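Local atomic coordinates of mambaquaretin-1 (Dendroaspis angusticeps, PDB entry 5M4V), a protein that selectively antagonises the type 2 vasopressin receptor and is a Kunitz-fold toxin of green mamba venom. Residues A[2-7]-A[52-57]; A[7-12]-A[31-36]; A[11-16]-A[37-42]. All coordinates share one frame; numbering follows the deposited sequence.

From the N terminus, the chain first turns through a short 3-10 segment, where contact 1 joins 2-7 to 52-57 on the C-terminal helix 48-55 and so closes a loop over nearly the whole protein. Contacts 2 and 3 both fall within that loop and start from overlapping segments that share Pro11 and Gly12, and they cross: Val9 pairs with Phe33, Cys14 with Cys38. Contact 2 lays 7-12 along the end of strand 29-35, and contact 3 ties 11-16 to the loop 37-42 that follows this strand. Their centres are about 7 Å apart, with Lys10 NZ reaching Lys39 O between them. Contact 1 sits across the chain's centre from both, its centre about 14 and 19 Å away.

Contact 1 (A[2-7]-A[52-57]); sequences PSFCNL and RRTCVG
The disulfide that joins the two ends of a Kunitz domain is the heart of this contact: Cys5, in the N-terminal 3-10 segment, is bonded to Cys55 of helix 48-55. SG of Cys5 lies 2.1 Å from SG of Cys55, and the bridge turns through a chi3 of -87°, close to the relaxed right angle of a disulfide. Both sulfurs stand anti to their own carbonyl carbon, and both cysteines are buried, with Tyr23 of strand 18-24 packed against them. Thr54 supplies most of the remaining packing. Its CG2, anti to the backbone N, points at the far end of the Phe4 ring, 3.8 Å from CZ, and the two side chains cross at about a right angle. The Thr54 hydroxyl OG1 is hydrogen-bonded to Lys50 O, one turn back in the helix. Pro2 comes in through its ring, with CD 3.1 Å from the carbonyl O of Thr54. No hydrogen bond crosses between the segments, so the covalent link and van der Waals packing do the joining. On the helical side, Arg52 O accepts from Val56 N and Gly57 N. Pinning the N-terminal 3-10 turn to the C-terminal helix by a buried disulfide is a hallmark of the BPTI-Kunitz fold.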
loop_
_atom_site.group_PDB
_atom_site.type_symbol
_atom_site.label_atom_id
_atom_site.label_comp_id
_atom_site.label_asym_id
_atom_site.label_seq_id
_atom_site.Cartn_x
_atom_site.Cartn_y
_atom_site.Cartn_z
ATOM N N PRO A 2 -12.057 4.303 1.395
ATOM C CA PRO A 2 -12.253 3.773 0.073
ATOM C C PRO A 2 -12.100 2.253 0.050
ATOM O O PRO A 2 -11.207 1.693 0.679
ATOM C CB PRO A 2 -11.161 4.447 -0.769
ATOM C CG PRO A 2 -10.926 5.747 -0.066
ATOM C CD PRO A 2 -11.049 5.373 1.379
ATOM N N SER A 3 -12.930 1.575 -0.770
ATOM C CA SER A 3 -12.892 0.115 -0.770
ATOM C C SER A 3 -11.514 -0.439 -1.246
ATOM O O SER A 3 -11.131 -1.511 -0.837
ATOM C CB SER A 3 -14.000 -0.502 -1.460
ATOM O OG SER A 3 -13.910 -0.037 -2.749
ATOM N N PHE A 4 -10.788 0.317 -2.100
ATOM C CA PHE A 4 -9.515 -0.192 -2.584
ATOM C C PHE A 4 -8.457 -0.266 -1.477
ATOM O O PHE A 4 -7.466 -1.013 -1.632
ATOM C CB PHE A 4 -8.940 0.564 -3.804
ATOM C CG PHE A 4 -8.556 1.993 -3.555
ATOM C CD1 PHE A 4 -7.328 2.306 -3.054
ATOM C CD2 PHE A 4 -9.337 3.011 -3.958
ATOM C CE1 PHE A 4 -7.000 3.632 -2.876
ATOM C CE2 PHE A 4 -9.031 4.262 -3.785
ATOM C CZ PHE A 4 -7.887 4.637 -3.227
ATOM N N CYS A 5 -8.663 0.439 -0.360
ATOM C CA CYS A 5 -7.796 0.252 0.774
ATOM C C CYS A 5 -7.758 -1.190 1.259
ATOM O O CYS A 5 -6.779 -1.617 1.866
ATOM C CB CYS A 5 -8.278 1.140 1.910
ATOM S SG CYS A 5 -8.190 2.933 1.582
ATOM N N ASN A 6 -8.881 -1.911 1.020
ATOM C CA ASN A 6 -9.009 -3.261 1.472
ATOM C C ASN A 6 -8.449 -4.279 0.514
ATOM O O ASN A 6 -8.463 -5.469 0.822
ATOM C CB ASN A 6 -10.471 -3.566 1.743
ATOM C CG ASN A 6 -11.048 -2.672 2.810
ATOM O OD1 ASN A 6 -10.385 -2.340 3.799
ATOM N ND2 ASN A 6 -12.271 -2.219 2.596
ATOM N N LEU A 7 -7.898 -3.868 -0.618
ATOM C CA LEU A 7 -7.208 -4.816 -1.495
ATOM C C LEU A 7 -5.979 -5.311 -0.769
ATOM O O LEU A 7 -5.342 -4.648 0.035
ATOM C CB LEU A 7 -6.753 -4.107 -2.789
ATOM C CG LEU A 7 -7.867 -3.680 -3.734
ATOM C CD1 LEU A 7 -7.288 -2.817 -4.811
ATOM C CD2 LEU A 7 -8.533 -4.943 -4.321
ATOM N N ARG A 52 -2.254 7.341 4.923
ATOM C CA ARG A 52 -3.145 7.681 6.019
ATOM C C ARG A 52 -4.292 8.598 5.567
ATOM O O ARG A 52 -5.442 8.368 5.966
ATOM C CB ARG A 52 -2.383 8.331 7.154
ATOM C CG ARG A 52 -1.560 7.364 7.920
ATOM C CD ARG A 52 -0.627 8.008 8.866
ATOM N NE ARG A 52 -0.026 7.047 9.715
ATOM C CZ ARG A 52 0.965 7.203 10.510
ATOM N NH1 ARG A 52 1.364 6.225 11.309
ATOM N NH2 ARG A 52 1.623 8.377 10.560
ATOM N N ARG A 53 -3.972 9.621 4.775
ATOM C CA ARG A 53 -5.019 10.538 4.282
ATOM C C ARG A 53 -6.051 9.804 3.489
ATOM O O ARG A 53 -7.244 10.143 3.503
ATOM C CB ARG A 53 -4.371 11.665 3.406
ATOM C CG ARG A 53 -3.551 12.697 4.143
ATOM C CD ARG A 53 -2.682 13.566 3.150
ATOM N NE ARG A 53 -3.258 14.675 2.360
ATOM C CZ ARG A 53 -2.871 15.141 1.152
ATOM N NH1 ARG A 53 -3.388 16.256 0.711
ATOM N NH2 ARG A 53 -1.765 14.612 0.568
ATOM N N THR A 54 -5.636 8.734 2.788
ATOM C CA THR A 54 -6.548 7.990 1.930
ATOM C C THR A 54 -7.360 6.972 2.748
ATOM O O THR A 54 -8.570 6.841 2.537
ATOM C CB THR A 54 -5.835 7.281 0.812
ATOM O OG1 THR A 54 -5.020 8.218 0.091
ATOM C CG2 THR A 54 -6.774 6.582 -0.142
ATOM N N CYS A 55 -6.681 6.233 3.645
ATOM C CA CYS A 55 -7.266 5.031 4.191
ATOM C C CYS A 55 -7.495 5.014 5.727
ATOM O O CYS A 55 -8.238 4.130 6.150
ATOM C CB CYS A 55 -6.385 3.778 3.852
ATOM S SG CYS A 55 -6.251 3.434 2.088
ATOM N N VAL A 56 -6.849 5.916 6.455
ATOM C CA VAL A 56 -6.857 5.885 7.914
ATOM C C VAL A 56 -7.632 7.044 8.520
ATOM O O VAL A 56 -8.355 6.799 9.505
ATOM C CB VAL A 56 -5.434 5.795 8.489
ATOM C CG1 VAL A 56 -5.416 5.852 10.012
ATOM C CG2 VAL A 56 -4.721 4.554 7.990
ATOM N N GLY A 57 -7.451 8.220 8.050
ATOM C CA GLY A 57 -8.058 9.437 8.604
ATOM C C GLY A 57 -6.675 10.153 8.616
ATOM O O GLY A 57 -5.592 9.928 9.317
ATOM O OXT GLY A 57 -6.455 10.915 7.693
#

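Contact 2 (A[7-12]-A[31-36]); sequences LPVKPG and HSFTYG. With PGO (S-1,2-propanediol), chain B.
Leu7 and Pro8 lead an extended chain toward strand 29-35, and Val9 is the first residue to meet it. Its CG2, anti to the backbone N, sits over the centre of one face of the Phe33 ring, 3.6 Å from the ring centroid and 13° off the normal, a CH-pi contact. Lys10 turns its side chain from the strand, but its carbonyl O faces two aromatic edges, 3.8 Å from CE2 of Phe33 and 3.7 Å from CD1 of Tyr35. Lys10 NZ donates to O1 of a propanediol, probably from the crystallisation liquor, at 2.8 Å; Lys39 O is a second partner. Pro11 follows, its CA in the plane of the Phe33 ring at the edge and its CB 3.5 Å from Thr34 O. Its carbonyl makes the hydrogen bond of the contact: Gly36 N to Pro11 O is 2.8 Å, with a nearly straight N-H (159°) arriving in the carbonyl plane. Gly12 then carries the chain past Tyr35, whose hydroxyl is hydrogen-bonded to Gly40 N. The chemistry is therefore mixed: a methyl-on-ring contact holds the middle of the segment, while one well-aligned backbone bond fixes where it meets the end of the strand.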
loop_
_atom_site.group_PDB
_atom_site.type_symbol
_atom_site.label_atom_id
_atom_site.label_comp_id
_atom_site.label_asym_id
_atom_site.label_seq_id
_atom_site.Cartn_x
_atom_site.Cartn_y
_atom_site.Cartn_z
ATOM N N LEU A 7 -7.898 -3.868 -0.618
ATOM C CA LEU A 7 -7.208 -4.816 -1.495
ATOM C C LEU A 7 -5.979 -5.311 -0.769
ATOM O O LEU A 7 -5.342 -4.648 0.035
ATOM C CB LEU A 7 -6.753 -4.107 -2.789
ATOM C CG LEU A 7 -7.867 -3.680 -3.734
ATOM C CD1 LEU A 7 -7.288 -2.817 -4.811
ATOM C CD2 LEU A 7 -8.533 -4.943 -4.321
ATOM N N PRO A 8 -5.568 -6.565 -1.065
ATOM C CA PRO A 8 -4.391 -7.143 -0.429
ATOM C C PRO A 8 -3.114 -6.479 -0.933
ATOM O O PRO A 8 -2.989 -6.209 -2.142
ATOM C CB PRO A 8 -4.494 -8.636 -0.849
ATOM C CG PRO A 8 -5.104 -8.580 -2.163
ATOM C CD PRO A 8 -6.213 -7.493 -2.064
ATOM N N VAL A 9 -2.138 -6.356 -0.068
ATOM C CA VAL A 9 -0.837 -5.780 -0.510
ATOM C C VAL A 9 -0.206 -6.629 -1.585
ATOM O O VAL A 9 -0.200 -7.874 -1.536
ATOM C CB VAL A 9 0.093 -5.611 0.705
ATOM C CG1 VAL A 9 0.368 -6.914 1.419
ATOM C CG2 VAL A 9 1.369 -4.918 0.313
ATOM N N LYS A 10 0.337 -5.947 -2.599
ATOM C CA LYS A 10 0.800 -6.625 -3.796
ATOM C C LYS A 10 2.170 -6.130 -4.220
ATOM O O LYS A 10 2.301 -5.156 -4.976
ATOM C CB LYS A 10 -0.235 -6.490 -4.919
ATOM C CG LYS A 10 0.047 -7.406 -6.097
ATOM C CD LYS A 10 -1.018 -7.361 -7.106
ATOM C CE LYS A 10 -0.754 -8.493 -8.077
ATOM N NZ LYS A 10 -1.120 -8.272 -9.357
ATOM N N PRO A 11 3.250 -6.763 -3.719
ATOM C CA PRO A 11 4.595 -6.378 -4.154
ATOM C C PRO A 11 4.833 -6.578 -5.624
ATOM O O PRO A 11 5.657 -5.874 -6.224
ATOM C CB PRO A 11 5.537 -7.255 -3.289
ATOM C CG PRO A 11 4.689 -7.717 -2.110
ATOM C CD PRO A 11 3.247 -7.767 -2.672
ATOM N N GLY A 12 4.134 -7.512 -6.221
ATOM C CA GLY A 12 4.321 -7.888 -7.534
ATOM C C GLY A 12 5.639 -8.780 -7.716
ATOM O O GLY A 12 6.391 -9.002 -6.781
ATOM N N HIS A 31 1.262 0.384 6.704
ATOM C CA HIS A 31 2.507 -0.305 6.953
ATOM C C HIS A 31 3.406 -0.149 5.732
ATOM O O HIS A 31 2.934 0.067 4.626
ATOM C CB HIS A 31 2.279 -1.811 7.209
ATOM C CG HIS A 31 1.339 -2.066 8.346
ATOM N ND1 HIS A 31 1.756 -2.190 9.654
ATOM C CD2 HIS A 31 -0.010 -2.132 8.396
ATOM C CE1 HIS A 31 0.657 -2.328 10.437
ATOM N NE2 HIS A 31 -0.398 -2.325 9.701
ATOM N N SER A 32 4.711 -0.309 5.936
ATOM C CA SER A 32 5.654 -0.324 4.835
ATOM C C SER A 32 5.623 -1.622 4.059
ATOM O O SER A 32 5.424 -2.698 4.603
ATOM C CB SER A 32 7.094 -0.158 5.389
ATOM O OG SER A 32 7.310 1.183 5.822
ATOM N N PHE A 33 5.933 -1.536 2.755
ATOM C CA PHE A 33 6.299 -2.708 1.988
ATOM C C PHE A 33 7.242 -2.272 0.898
ATOM O O PHE A 33 7.398 -1.123 0.585
ATOM C CB PHE A 33 5.072 -3.476 1.454
ATOM C CG PHE A 33 4.387 -2.899 0.206
ATOM C CD1 PHE A 33 3.658 -1.729 0.275
ATOM C CD2 PHE A 33 4.417 -3.558 -0.992
ATOM C CE1 PHE A 33 2.931 -1.273 -0.813
ATOM C CE2 PHE A 33 3.700 -3.094 -2.091
ATOM C CZ PHE A 33 2.956 -1.965 -1.982
ATOM N N THR A 34 7.876 -3.283 0.280
ATOM C CA THR A 34 8.727 -3.031 -0.853
ATOM C C THR A 34 7.966 -3.390 -2.132
ATOM O O THR A 34 7.628 -4.563 -2.330
ATOM C CB THR A 34 10.037 -3.827 -0.771
ATOM O OG1 THR A 34 10.693 -3.487 0.444
ATOM C CG2 THR A 34 10.932 -3.537 -1.927
ATOM N N TYR A 35 7.644 -2.413 -2.940
ATOM C CA TYR A 35 7.003 -2.661 -4.209
ATOM C C TYR A 35 8.079 -2.987 -5.242
ATOM O O TYR A 35 9.056 -2.257 -5.383
ATOM C CB TYR A 35 6.212 -1.457 -4.637
ATOM C CG TYR A 35 5.521 -1.561 -5.955
ATOM C CD1 TYR A 35 4.714 -2.645 -6.300
ATOM C CD2 TYR A 35 5.644 -0.536 -6.949
ATOM C CE1 TYR A 35 4.097 -2.731 -7.516
ATOM C CE2 TYR A 35 4.976 -0.623 -8.160
ATOM C CZ TYR A 35 4.205 -1.732 -8.405
ATOM O OH TYR A 35 3.532 -1.858 -9.619
ATOM N N GLY A 36 7.842 -4.079 -5.982
ATOM C CA GLY A 36 8.857 -4.483 -6.996
ATOM C C GLY A 36 8.821 -3.649 -8.281
ATOM O O GLY A 36 9.757 -3.868 -9.070
HETATM C C1 PGO B . 0.211 -11.113 -10.503
HETATM C C2 PGO B . 1.665 -10.895 -10.169
HETATM C C3 PGO B . 2.599 -12.140 -10.184
HETATM O O1 PGO B . -0.748 -10.276 -11.215
HETATM O O2 PGO B . 1.867 -10.280 -8.738
#

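Contact 3 (A[11-16]-A[37-42]); sequences PGPCKA and GCKGNA
Packing is tightest where the two loops are welded together by the Cys14-Cys38 disulfide, whose sulfurs, SG of Cys14 and SG of Cys38, are 2.1 Å apart with a chi3 of 97°. The two cysteines reach it differently: Cys14 SG stands anti to its carbonyl carbon, whereas Cys38 SG takes the crowded position between backbone N and carbonyl carbon (chi1 71°). Pro13 fits beside the bridge, its CD 3.8 Å from Cys38 SG, and Gly12, at a positive phi (75°), brings its backbone close under the carbonyl of Cys38, with Gly12 CA 3.7 Å from Cys38 O. No direct hydrogen bond joins the segments; a single water does so instead, donating to Pro11 O at 2.9 Å and accepting from Cys14 N at 3.0 Å and from Cys38 N at 3.1 Å. Three backbone groups from both loops are thus gathered on one molecule. The outer side is much looser. Lys39, bent at chi3, crosses the Pro13 ring at about a right angle and touches it through its aliphatic part alone, CD to Pro13 CG 3.9 Å. None of the touching residues is buried. A surface disulfide linking two adjacent loops, with a water held beside it, is the arrangement of the exposed loop end of Kunitz domains, which in the inhibitor members of the family carries the protease-binding loop.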
loop_
_atom_site.group_PDB
_atom_site.type_symbol
_atom_site.label_atom_id
_atom_site.label_comp_id
_atom_site.label_asym_id
_atom_site.label_seq_id
_atom_site.Cartn_x
_atom_site.Cartn_y
_atom_site.Cartn_z
ATOM N N PRO A 11 3.250 -6.763 -3.719
ATOM C CA PRO A 11 4.595 -6.378 -4.154
ATOM C C PRO A 11 4.833 -6.578 -5.624
ATOM O O PRO A 11 5.657 -5.874 -6.224
ATOM C CB PRO A 11 5.537 -7.255 -3.289
ATOM C CG PRO A 11 4.689 -7.717 -2.110
ATOM C CD PRO A 11 3.247 -7.767 -2.672
ATOM N N GLY A 12 4.134 -7.512 -6.221
ATOM C CA GLY A 12 4.321 -7.888 -7.534
ATOM C C GLY A 12 5.639 -8.780 -7.716
ATOM O O GLY A 12 6.391 -9.002 -6.781
ATOM N N PRO A 13 5.957 -9.128 -8.908
ATOM C CA PRO A 13 7.046 -10.081 -9.217
ATOM C C PRO A 13 8.350 -9.388 -9.613
ATOM O O PRO A 13 9.368 -10.120 -9.817
ATOM C CB PRO A 13 6.473 -10.885 -10.358
ATOM C CG PRO A 13 5.647 -9.875 -11.065
ATOM C CD PRO A 13 5.013 -8.879 -10.047
ATOM N N CYS A 14 8.214 -8.099 -9.972
ATOM C CA CYS A 14 9.394 -7.454 -10.337
ATOM C C CYS A 14 10.299 -7.207 -9.089
ATOM O O CYS A 14 9.804 -7.368 -7.944
ATOM C CB CYS A 14 9.207 -6.206 -11.159
ATOM S SG CYS A 14 8.461 -6.425 -12.821
ATOM N N LYS A 15 11.546 -6.819 -9.264
ATOM C CA LYS A 15 12.493 -6.720 -8.164
ATOM C C LYS A 15 13.234 -5.450 -8.104
ATOM O O LYS A 15 14.466 -5.359 -7.742
ATOM C CB LYS A 15 13.433 -7.928 -8.177
ATOM C CG LYS A 15 12.682 -9.204 -8.049
ATOM C CD LYS A 15 12.145 -9.490 -6.666
ATOM C CE LYS A 15 11.002 -10.493 -6.701
ATOM N NZ LYS A 15 10.420 -10.817 -5.335
ATOM N N ALA A 16 12.554 -4.373 -8.429
ATOM C CA ALA A 16 13.094 -3.067 -8.243
ATOM C C ALA A 16 12.938 -2.778 -6.771
ATOM O O ALA A 16 12.289 -3.582 -5.987
ATOM C CB ALA A 16 12.436 -2.075 -9.088
ATOM N N GLY A 37 7.815 -2.826 -8.461
ATOM C CA GLY A 37 7.814 -1.875 -9.579
ATOM C C GLY A 37 6.853 -2.188 -10.681
ATOM O O GLY A 37 6.668 -1.344 -11.546
ATOM N N CYS A 38 6.231 -3.370 -10.708
ATOM C CA CYS A 38 5.256 -3.719 -11.730
ATOM C C CYS A 38 4.094 -4.528 -11.116
ATOM O O CYS A 38 4.204 -5.219 -10.152
ATOM C CB CYS A 38 5.883 -4.528 -12.867
ATOM S SG CYS A 38 6.371 -6.285 -12.474
ATOM N N LYS A 39 2.974 -4.419 -11.819
ATOM C CA LYS A 39 1.790 -5.341 -11.552
ATOM C C LYS A 39 1.170 -5.116 -10.177
ATOM O O LYS A 39 0.548 -6.033 -9.663
ATOM C CB LYS A 39 2.089 -6.858 -11.770
ATOM C CG LYS A 39 2.651 -7.104 -13.194
ATOM C CD LYS A 39 2.802 -8.590 -13.433
ATOM C CE LYS A 39 1.548 -9.142 -14.111
ATOM N NZ LYS A 39 1.615 -10.625 -14.209
ATOM N N GLY A 40 1.328 -3.964 -9.604
ATOM C CA GLY A 40 0.726 -3.710 -8.332
ATOM C C GLY A 40 -0.775 -3.420 -8.376
ATOM O O GLY A 40 -1.381 -3.457 -9.433
ATOM N N ASN A 41 -1.353 -3.112 -7.268
ATOM C CA ASN A 41 -2.753 -2.691 -7.215
ATOM C C ASN A 41 -2.811 -1.328 -6.522
ATOM O O ASN A 41 -1.800 -0.715 -6.218
ATOM C CB ASN A 41 -3.664 -3.745 -6.596
ATOM C CG ASN A 41 -3.380 -4.032 -5.151
ATOM O OD1 ASN A 41 -2.912 -3.154 -4.410
ATOM N ND2 ASN A 41 -3.692 -5.229 -4.698
ATOM N N ALA A 42 -4.048 -0.853 -6.298
ATOM C CA ALA A 42 -4.240 0.544 -5.819
ATOM C C ALA A 42 -3.973 0.708 -4.353
ATOM O O ALA A 42 -3.890 1.874 -3.895
ATOM C CB ALA A 42 -5.658 0.980 -6.141
HETATM O O HOH W 1 6.543 -5.877 -8.941
#